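Local coordinates for bifunctional protein PutA (Bdellovibrio bacteriovorus, PDB 5UR2) that probably carries out both steps of proline breakdown to glutamate, the second being NAD+-dependent oxidation of L-glutamate gamma-semialdehyde by its aldehyde dehydrogenase part, at residues T635-P640 with A649-A654; T712-T717 with H739-I744; V722-M727 with I745-K750. All coordinates share one frame; numbering follows the deposited sequence.

Contact 1 of 3, residues T635-P640 with A649-A654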
loop_
_atom_site.group_PDB
_atom_site.type_symbol
_atom_site.label_atom_id
_atom_site.label_comp_id
_atom_site.label_asym_id
_atom_site.label_seq_id
_atom_site.Cartn_x
_atom_site.Cartn_y
_atom_site.Cartn_z
ATOM N N THR B 635 12.774 -16.154 12.329
ATOM C CA THR B 635 11.371 -16.505 12.148
ATOM C C THR B 635 11.191 -18.004 12.303
ATOM O O THR B 635 11.840 -18.778 11.602
ATOM C CB THR B 635 10.876 -16.052 10.775
ATOM O OG1 THR B 635 10.933 -14.624 10.725
ATOM C CG2 THR B 635 9.442 -16.518 10.518
ATOM N N ALA B 636 10.292 -18.401 13.197
ATOM C CA ALA B 636 9.931 -19.801 13.371
ATOM C C ALA B 636 8.776 -20.122 12.435
ATOM O O ALA B 636 7.749 -19.444 12.467
ATOM C CB ALA B 636 9.543 -20.085 14.820
ATOM N N VAL B 637 8.951 -21.141 11.595
ATOM C CA VAL B 637 7.955 -21.552 10.610
ATOM C C VAL B 637 7.459 -22.951 10.981
ATOM O O VAL B 637 8.227 -23.924 10.969
ATOM C CB VAL B 637 8.535 -21.521 9.189
ATOM C CG1 VAL B 637 7.583 -22.189 8.204
ATOM C CG2 VAL B 637 8.812 -20.069 8.780
ATOM N N ILE B 638 6.180 -23.049 11.309
ATOM C CA ILE B 638 5.550 -24.299 11.721
ATOM C C ILE B 638 4.424 -24.566 10.727
ATOM O O ILE B 638 3.350 -23.952 10.793
ATOM C CB ILE B 638 5.059 -24.235 13.171
ATOM C CG1 ILE B 638 6.251 -23.888 14.065
ATOM C CG2 ILE B 638 4.380 -25.546 13.631
ATOM C CD1 ILE B 638 5.988 -24.114 15.526
ATOM N N ALA B 639 4.677 -25.488 9.789
ATOM C CA ALA B 639 3.884 -25.613 8.579
ATOM C C ALA B 639 3.033 -26.876 8.611
ATOM O O ALA B 639 3.388 -27.860 9.264
ATOM C CB ALA B 639 4.774 -25.636 7.328
ATOM N N PRO B 640 1.915 -26.880 7.911
ATOM C CA PRO B 640 1.040 -28.063 7.915
ATOM C C PRO B 640 1.438 -29.079 6.853
ATOM O O PRO B 640 2.413 -28.872 6.119
ATOM C CB PRO B 640 -0.338 -27.464 7.625
ATOM C CG PRO B 640 -0.013 -26.357 6.658
ATOM C CD PRO B 640 1.339 -25.775 7.134
ATOM N N ALA B 649 6.549 -23.275 1.699
ATOM C CA ALA B 649 7.404 -22.402 0.881
ATOM C C ALA B 649 6.997 -20.931 0.986
ATOM O O ALA B 649 7.858 -20.040 1.033
ATOM C CB ALA B 649 7.384 -22.841 -0.580
ATOM N N GLY B 650 5.692 -20.652 1.002
ATOM C CA GLY B 650 5.241 -19.271 1.148
ATOM C C GLY B 650 5.701 -18.634 2.454
ATOM O O GLY B 650 6.131 -17.478 2.480
ATOM N N MET B 651 5.579 -19.365 3.564
ATOM C CA MET B 651 6.053 -18.841 4.846
ATOM C C MET B 651 7.560 -18.600 4.805
ATOM O O MET B 651 8.040 -17.528 5.192
ATOM C CB MET B 651 5.701 -19.810 5.983
ATOM C CG MET B 651 4.209 -19.985 6.282
ATOM S SD MET B 651 3.950 -21.426 7.375
ATOM C CE MET B 651 2.395 -21.024 8.150
ATOM N N VAL B 652 8.319 -19.575 4.292
ATOM C CA VAL B 652 9.780 -19.491 4.319
ATOM C C VAL B 652 10.283 -18.373 3.406
ATOM O O VAL B 652 11.183 -17.608 3.784
ATOM C CB VAL B 652 10.411 -20.849 3.942
ATOM C CG1 VAL B 652 11.936 -20.718 3.762
ATOM C CG2 VAL B 652 10.145 -21.869 5.016
ATOM N N THR B 653 9.757 -18.292 2.172
ATOM C CA THR B 653 10.265 -17.280 1.248
ATOM C C THR B 653 9.824 -15.883 1.660
ATOM O O THR B 653 10.588 -14.918 1.502
ATOM C CB THR B 653 9.837 -17.556 -0.196
ATOM O OG1 THR B 653 8.410 -17.627 -0.282
ATOM C CG2 THR B 653 10.437 -18.837 -0.708
ATOM N N ALA B 654 8.597 -15.740 2.179
ATOM C CA ALA B 654 8.174 -14.422 2.647
ATOM C C ALA B 654 9.089 -13.939 3.762
ATOM O O ALA B 654 9.620 -12.828 3.704
ATOM C CB ALA B 654 6.719 -14.441 3.125
#
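Val637 lays its CG1 methyl against the side chain of Met651, meeting it at two points: CG1 is 3.8 Å from Met651 CB and likewise 3.8 Å from Met651 SD. The two side chains cross obliquely, and the second methyl, Val637 CG2, also lies near Met651 CB. Because CG1 stands anti to the backbone N (chi1 170°), it also reaches the next residue of the helix, where Val652 CG2 comes to within 4.1 Å of it. One methyl of the strand therefore touches two successive helix residues. Met651 is extended beyond CG, and its end reaches past Val637 to the next residues of the segment: SD lies 4.3 Å from Ala639 CB, and CE lies 4.1 Å from the carbonyl oxygen Ile638 O. Contact of this kind, apolar and without a hydrogen bond between the segments, is how the helix of a beta-alpha-beta unit sits on its sheet in a Rossmann-type domain. Here strand 623-638 leads into helix 646-657, and the two short segments run almost exactly antiparallel, with their axes 8.9 Å apart. Leu648 of the same helix extends the apolar surface over Val637 and Ala639, while helix 587-611 packs on Ala649, Thr653 and Ala654. Within the helix the hydroxyl of buried Thr653 is taken up by the backbone: Thr653 OG1 donates to Ala649 O at 2.8 Å, and Thr653 N binds that same oxygen from the opposite face of its carbonyl plane. The side chain of Met651 lies about 6 Å from that of Glu746, a predicted active-site residue.

Contact 2 of 3, residues T712-T717 with H739-I744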
loop_
_atom_site.group_PDB
_atom_site.type_symbol
_atom_site.label_atom_id
_atom_site.label_comp_id
_atom_site.label_asym_id
_atom_site.label_seq_id
_atom_site.Cartn_x
_atom_site.Cartn_y
_atom_site.Cartn_z
ATOM N N THR B 712 11.444 -13.888 16.840
ATOM C CA THR B 712 10.682 -12.649 16.770
ATOM C C THR B 712 9.316 -12.829 16.134
ATOM O O THR B 712 8.372 -12.131 16.503
ATOM C CB THR B 712 11.452 -11.596 15.969
ATOM O OG1 THR B 712 11.665 -12.068 14.634
ATOM C CG2 THR B 712 12.799 -11.356 16.613
ATOM N N THR B 713 9.198 -13.760 15.201
ATOM C CA THR B 713 7.998 -13.941 14.413
ATOM C C THR B 713 7.705 -15.429 14.314
ATOM O O THR B 713 8.620 -16.230 14.084
ATOM C CB THR B 713 8.215 -13.318 13.026
ATOM O OG1 THR B 713 8.638 -11.961 13.207
ATOM C CG2 THR B 713 6.955 -13.379 12.163
ATOM N N ILE B 714 6.440 -15.801 14.501
ATOM C CA ILE B 714 6.005 -17.196 14.393
ATOM C C ILE B 714 4.937 -17.280 13.311
ATOM O O ILE B 714 3.888 -16.635 13.424
ATOM C CB ILE B 714 5.463 -17.726 15.732
ATOM C CG1 ILE B 714 6.553 -17.642 16.815
ATOM C CG2 ILE B 714 4.966 -19.144 15.557
ATOM C CD1 ILE B 714 6.011 -17.646 18.261
ATOM N N ALA B 715 5.193 -18.072 12.267
ATOM C CA ALA B 715 4.192 -18.367 11.246
ATOM C C ALA B 715 3.738 -19.805 11.450
ATOM O O ALA B 715 4.540 -20.739 11.332
ATOM C CB ALA B 715 4.744 -18.156 9.834
ATOM N N PHE B 716 2.470 -19.974 11.800
ATOM C CA PHE B 716 1.890 -21.275 12.088
ATOM C C PHE B 716 0.570 -21.403 11.365
ATOM O O PHE B 716 -0.290 -20.527 11.477
ATOM C CB PHE B 716 1.648 -21.507 13.587
ATOM C CG PHE B 716 0.688 -22.633 13.861
ATOM C CD1 PHE B 716 1.113 -23.956 13.826
ATOM C CD2 PHE B 716 -0.657 -22.367 14.117
ATOM C CE1 PHE B 716 0.223 -25.000 14.063
ATOM C CE2 PHE B 716 -1.559 -23.397 14.346
ATOM C CZ PHE B 716 -1.117 -24.721 14.324
ATOM N N THR B 717 0.409 -22.498 10.640
ATOM C CA THR B 717 -0.869 -22.845 10.040
ATOM C C THR B 717 -1.221 -24.269 10.427
ATOM O O THR B 717 -0.434 -25.192 10.196
ATOM C CB THR B 717 -0.830 -22.672 8.528
ATOM O OG1 THR B 717 -0.734 -21.272 8.234
ATOM C CG2 THR B 717 -2.080 -23.264 7.897
ATOM N N HIS B 739 12.106 -8.135 22.678
ATOM C CA HIS B 739 11.162 -7.808 21.621
ATOM C C HIS B 739 9.831 -8.457 21.949
ATOM O O HIS B 739 9.733 -9.331 22.819
ATOM C CB HIS B 739 11.659 -8.282 20.259
ATOM C CG HIS B 739 11.861 -9.764 20.191
ATOM N ND1 HIS B 739 13.085 -10.355 20.422
ATOM C CD2 HIS B 739 10.993 -10.777 19.950
ATOM C CE1 HIS B 739 12.968 -11.666 20.301
ATOM N NE2 HIS B 739 11.708 -11.947 20.017
ATOM N N VAL B 740 8.815 -8.020 21.216
ATOM C CA VAL B 740 7.478 -8.575 21.284
ATOM C C VAL B 740 7.327 -9.539 20.110
ATOM O O VAL B 740 7.668 -9.209 18.965
ATOM C CB VAL B 740 6.412 -7.463 21.246
ATOM C CG1 VAL B 740 5.008 -8.046 21.405
ATOM C CG2 VAL B 740 6.669 -6.428 22.337
ATOM N N LYS B 741 6.849 -10.739 20.395
ATOM C CA LYS B 741 6.670 -11.730 19.348
ATOM C C LYS B 741 5.429 -11.437 18.510
ATOM O O LYS B 741 4.407 -10.957 19.016
ATOM C CB LYS B 741 6.598 -13.133 19.958
ATOM C CG LYS B 741 7.983 -13.678 20.365
ATOM C CD LYS B 741 7.929 -15.018 21.071
ATOM C CE LYS B 741 9.351 -15.433 21.491
ATOM N NZ LYS B 741 9.447 -16.700 22.305
ATOM N N ARG B 742 5.537 -11.679 17.209
ATOM C CA ARG B 742 4.401 -11.573 16.315
ATOM C C ARG B 742 4.014 -12.958 15.829
ATOM O O ARG B 742 4.878 -13.721 15.378
ATOM C CB ARG B 742 4.701 -10.678 15.123
ATOM C CG ARG B 742 3.585 -10.777 14.073
ATOM C CD ARG B 742 3.711 -9.725 13.018
ATOM N NE ARG B 742 3.471 -8.403 13.576
ATOM C CZ ARG B 742 4.055 -7.298 13.127
ATOM N NH1 ARG B 742 4.923 -7.360 12.102
ATOM N NH2 ARG B 742 3.777 -6.137 13.712
ATOM N N CYS B 743 2.718 -13.270 15.907
ATOM C CA CYS B 743 2.171 -14.529 15.407
ATOM C C CYS B 743 1.412 -14.287 14.109
ATOM O O CYS B 743 0.575 -13.384 14.040
ATOM C CB CYS B 743 1.233 -15.166 16.423
ATOM S SG CYS B 743 2.056 -15.701 17.921
ATOM N N ILE B 744 1.715 -15.080 13.088
ATOM C CA ILE B 744 0.983 -15.083 11.831
ATOM C C ILE B 744 0.298 -16.443 11.742
ATOM O O ILE B 744 0.955 -17.444 11.434
ATOM C CB ILE B 744 1.913 -14.819 10.639
ATOM C CG1 ILE B 744 2.728 -13.548 10.888
ATOM C CG2 ILE B 744 1.107 -14.687 9.338
ATOM C CD1 ILE B 744 3.891 -13.329 9.907
HETATM O O HOH W 1 0.534 -18.724 9.052
#
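Two similar first torsions bring Thr712 and His739 together: Thr712 OG1 (chi1 61°) and His739 CG (chi1 60°) each lie between their own backbone N and carbonyl carbon. In Thr712 this turns CG2 anti to the carbonyl carbon and over the imidazole, where the methyl makes a CH-pi contact, 3.7 Å from the centroid of the His739 ring and 11° off its normal. The ring is held in addition by His739 NE2, which is hydrogen-bonded to Thr711 O. Beyond this pair the segments form the parallel strand pairing of a beta-alpha-beta unit in the Rossmann-type sheet, strands 711-717 and 742-746 being connected through helix 720-730. Arg742 and Ile744 each use both N and O, so the bonds alternate as parallel strands require: Arg742 N to Thr712 O (3.0 Å), Ile714 N to Arg742 O (2.7 Å), Ile744 N to Ile714 O (2.7 Å) and Phe716 N to Ile744 O (3.0 Å). On the face carrying Thr713, Ala715 and Ile744, Thr713 CG2 meets Ile744 CD1 at 3.8 Å, and Met651 of helix 646-657 packs on Ala715. Ile714 and Cys743 face the other way, toward Ala730 of helix 720-730. Polar ends find partners outside the pair: Lys741 NZ binds Val706 O and His708 O, and Arg632 binds Thr713 OG1. At the far end Ile744 O takes a second bond, from a water 2.7 Å away that is also hydrogen-bonded to Thr717 OG1.

Contact 3 of 3, residues V722-M727 with I745-K750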
loop_
_atom_site.group_PDB
_atom_site.type_symbol
_atom_site.label_atom_id
_atom_site.label_comp_id
_atom_site.label_asym_id
_atom_site.label_seq_id
_atom_site.Cartn_x
_atom_site.Cartn_y
_atom_site.Cartn_z
ATOM N N VAL B 722 -3.800 -25.809 18.488
ATOM C CA VAL B 722 -2.379 -25.474 18.500
ATOM C C VAL B 722 -2.190 -23.964 18.371
ATOM O O VAL B 722 -1.338 -23.370 19.046
ATOM C CB VAL B 722 -1.642 -26.246 17.390
ATOM C CG1 VAL B 722 -0.151 -25.988 17.471
ATOM C CG2 VAL B 722 -1.937 -27.736 17.506
ATOM N N GLY B 723 -2.977 -23.326 17.495
ATOM C CA GLY B 723 -2.873 -21.888 17.293
ATOM C C GLY B 723 -3.098 -21.093 18.564
ATOM O O GLY B 723 -2.368 -20.144 18.854
ATOM N N LEU B 724 -4.131 -21.456 19.326
ATOM C CA LEU B 724 -4.367 -20.790 20.596
ATOM C C LEU B 724 -3.213 -21.029 21.560
ATOM O O LEU B 724 -2.793 -20.108 22.271
ATOM C CB LEU B 724 -5.691 -21.263 21.206
ATOM C CG LEU B 724 -6.901 -20.975 20.309
ATOM C CD1 LEU B 724 -8.198 -21.313 21.008
ATOM C CD2 LEU B 724 -6.910 -19.542 19.791
ATOM N N HIS B 725 -2.685 -22.259 21.602
ATOM C CA HIS B 725 -1.555 -22.552 22.484
ATOM C C HIS B 725 -0.346 -21.703 22.108
ATOM O O HIS B 725 0.294 -21.089 22.972
ATOM C CB HIS B 725 -1.200 -24.047 22.414
ATOM C CG HIS B 725 0.038 -24.414 23.181
ATOM N ND1 HIS B 725 0.075 -24.487 24.557
ATOM C CD2 HIS B 725 1.306 -24.641 22.760
ATOM C CE1 HIS B 725 1.300 -24.794 24.949
ATOM N NE2 HIS B 725 2.069 -24.879 23.877
ATOM N N ILE B 726 -0.050 -21.624 20.806
ATOM C CA ILE B 726 1.100 -20.855 20.327
ATOM C C ILE B 726 0.934 -19.378 20.661
ATOM O O ILE B 726 1.876 -18.715 21.108
ATOM C CB ILE B 726 1.280 -21.064 18.814
ATOM C CG1 ILE B 726 1.823 -22.469 18.535
ATOM C CG2 ILE B 726 2.200 -19.972 18.240
ATOM C CD1 ILE B 726 1.940 -22.811 17.065
ATOM N N MET B 727 -0.266 -18.837 20.459
ATOM C CA MET B 727 -0.452 -17.422 20.747
ATOM C C MET B 727 -0.290 -17.156 22.233
ATOM O O MET B 727 0.255 -16.120 22.628
ATOM C CB MET B 727 -1.823 -16.951 20.257
ATOM C CG MET B 727 -1.904 -16.825 18.752
ATOM S SD MET B 727 -3.476 -16.113 18.225
ATOM C CE MET B 727 -4.581 -17.323 18.894
ATOM N N ILE B 745 -1.020 -16.490 11.993
ATOM C CA ILE B 745 -1.729 -17.723 12.344
ATOM C C ILE B 745 -2.915 -17.953 11.406
ATOM O O ILE B 745 -3.743 -17.056 11.221
ATOM C CB ILE B 745 -2.252 -17.676 13.791
ATOM C CG1 ILE B 745 -1.126 -17.427 14.787
ATOM C CG2 ILE B 745 -2.962 -18.975 14.126
ATOM C CD1 ILE B 745 -0.203 -18.578 14.943
ATOM N N GLU B 746 -3.037 -19.172 10.873
ATOM C CA GLU B 746 -4.226 -19.634 10.154
ATOM C C GLU B 746 -4.714 -20.925 10.813
ATOM O O GLU B 746 -3.921 -21.852 11.006
ATOM C CB GLU B 746 -3.898 -19.850 8.670
ATOM C CG GLU B 746 -5.063 -20.342 7.795
ATOM C CD GLU B 746 -4.608 -20.866 6.421
ATOM O OE1 GLU B 746 -3.612 -20.360 5.832
ATOM O OE2 GLU B 746 -5.241 -21.827 5.941
ATOM N N MET B 747 -6.013 -20.992 11.174
ATOM C CA MET B 747 -6.504 -22.057 12.056
ATOM C C MET B 747 -7.740 -22.826 11.572
ATOM O O MET B 747 -8.332 -23.573 12.362
ATOM C CB MET B 747 -6.811 -21.490 13.441
ATOM C CG MET B 747 -5.592 -21.275 14.296
ATOM S SD MET B 747 -6.090 -20.508 15.819
ATOM C CE MET B 747 -6.727 -18.958 15.208
ATOM N N GLY B 748 -8.147 -22.700 10.322
ATOM C CA GLY B 748 -9.217 -23.557 9.839
ATOM C C GLY B 748 -10.582 -22.888 9.808
ATOM O O GLY B 748 -10.772 -21.727 10.188
ATOM N N GLY B 749 -11.559 -23.671 9.336
ATOM C CA GLY B 749 -12.898 -23.163 9.125
ATOM C C GLY B 749 -13.936 -24.259 9.198
ATOM O O GLY B 749 -13.624 -25.445 9.327
ATOM N N LYS B 750 -15.196 -23.821 9.173
ATOM C CA LYS B 750 -16.373 -24.676 9.032
ATOM C C LYS B 750 -17.186 -24.021 7.924
ATOM O O LYS B 750 -18.152 -23.304 8.187
ATOM C CB LYS B 750 -17.164 -24.788 10.335
ATOM C CG LYS B 750 -18.280 -25.812 10.305
ATOM C CD LYS B 750 -17.728 -27.228 10.250
ATOM C CE LYS B 750 -18.830 -28.279 10.102
ATOM N NZ LYS B 750 -18.262 -29.668 10.106
#
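Met747 sets its sulfur against the backbone of Gly723, with Met747 SD 3.8 Å from Gly723 CA. Its CG is anti to the carbonyl carbon (chi1 -78°), and an extended second torsion (chi2 176°) brings SD to the glycine. Gly723 has no side chain, and the sulfur occupies the side of the helix on which one would have pointed. The same sulfur is met by Leu724 CD2 at 4.2 Å, the two side chains crossing at about a right angle. These contacts hold helix 720-730 against the end of strand 742-746, the helix and second strand of a beta-alpha-beta unit in the Rossmann-type domain. Ile745, the preceding inward-facing residue, divides its branches over the helix. CG2 lies 4.3 Å from Gly723 CA; CG1 is 4.1 Å from Met727 CG; and CD1, swung round at chi2 (-70°), is 4.3 Å from Ile726 CG2. Between the two inward residues, Glu746, a predicted active-site residue, is turned off the helix and touches Cys780, also predicted to be catalytic. Val740 of the second subunit packs on both Met727 and Met747.

Following the chain from the N terminus, contact 1 closes first: strand 623-638 passes through a short loop into helix 646-657, which folds back on it before the other two contacts begin. Contacts 2 and 3 cross, their segments alternating. Contact 2 closes the 21-residue connection between segments 712-717 and 739-744, with helix 720-730 inside it; contact 3 closes the 17 residues from that helix to segment 745-750, which runs from the end of strand 742-746 into the following loop. The sheet joins all three: Ala636 N and Ile638 N probably bond to carbonyls of strand 711-717, and Phe716 O probably accepts from Glu746 N. The Phe716 ring packs on Val722, Gly723 and Ile726, tying contact 2 to contact 3.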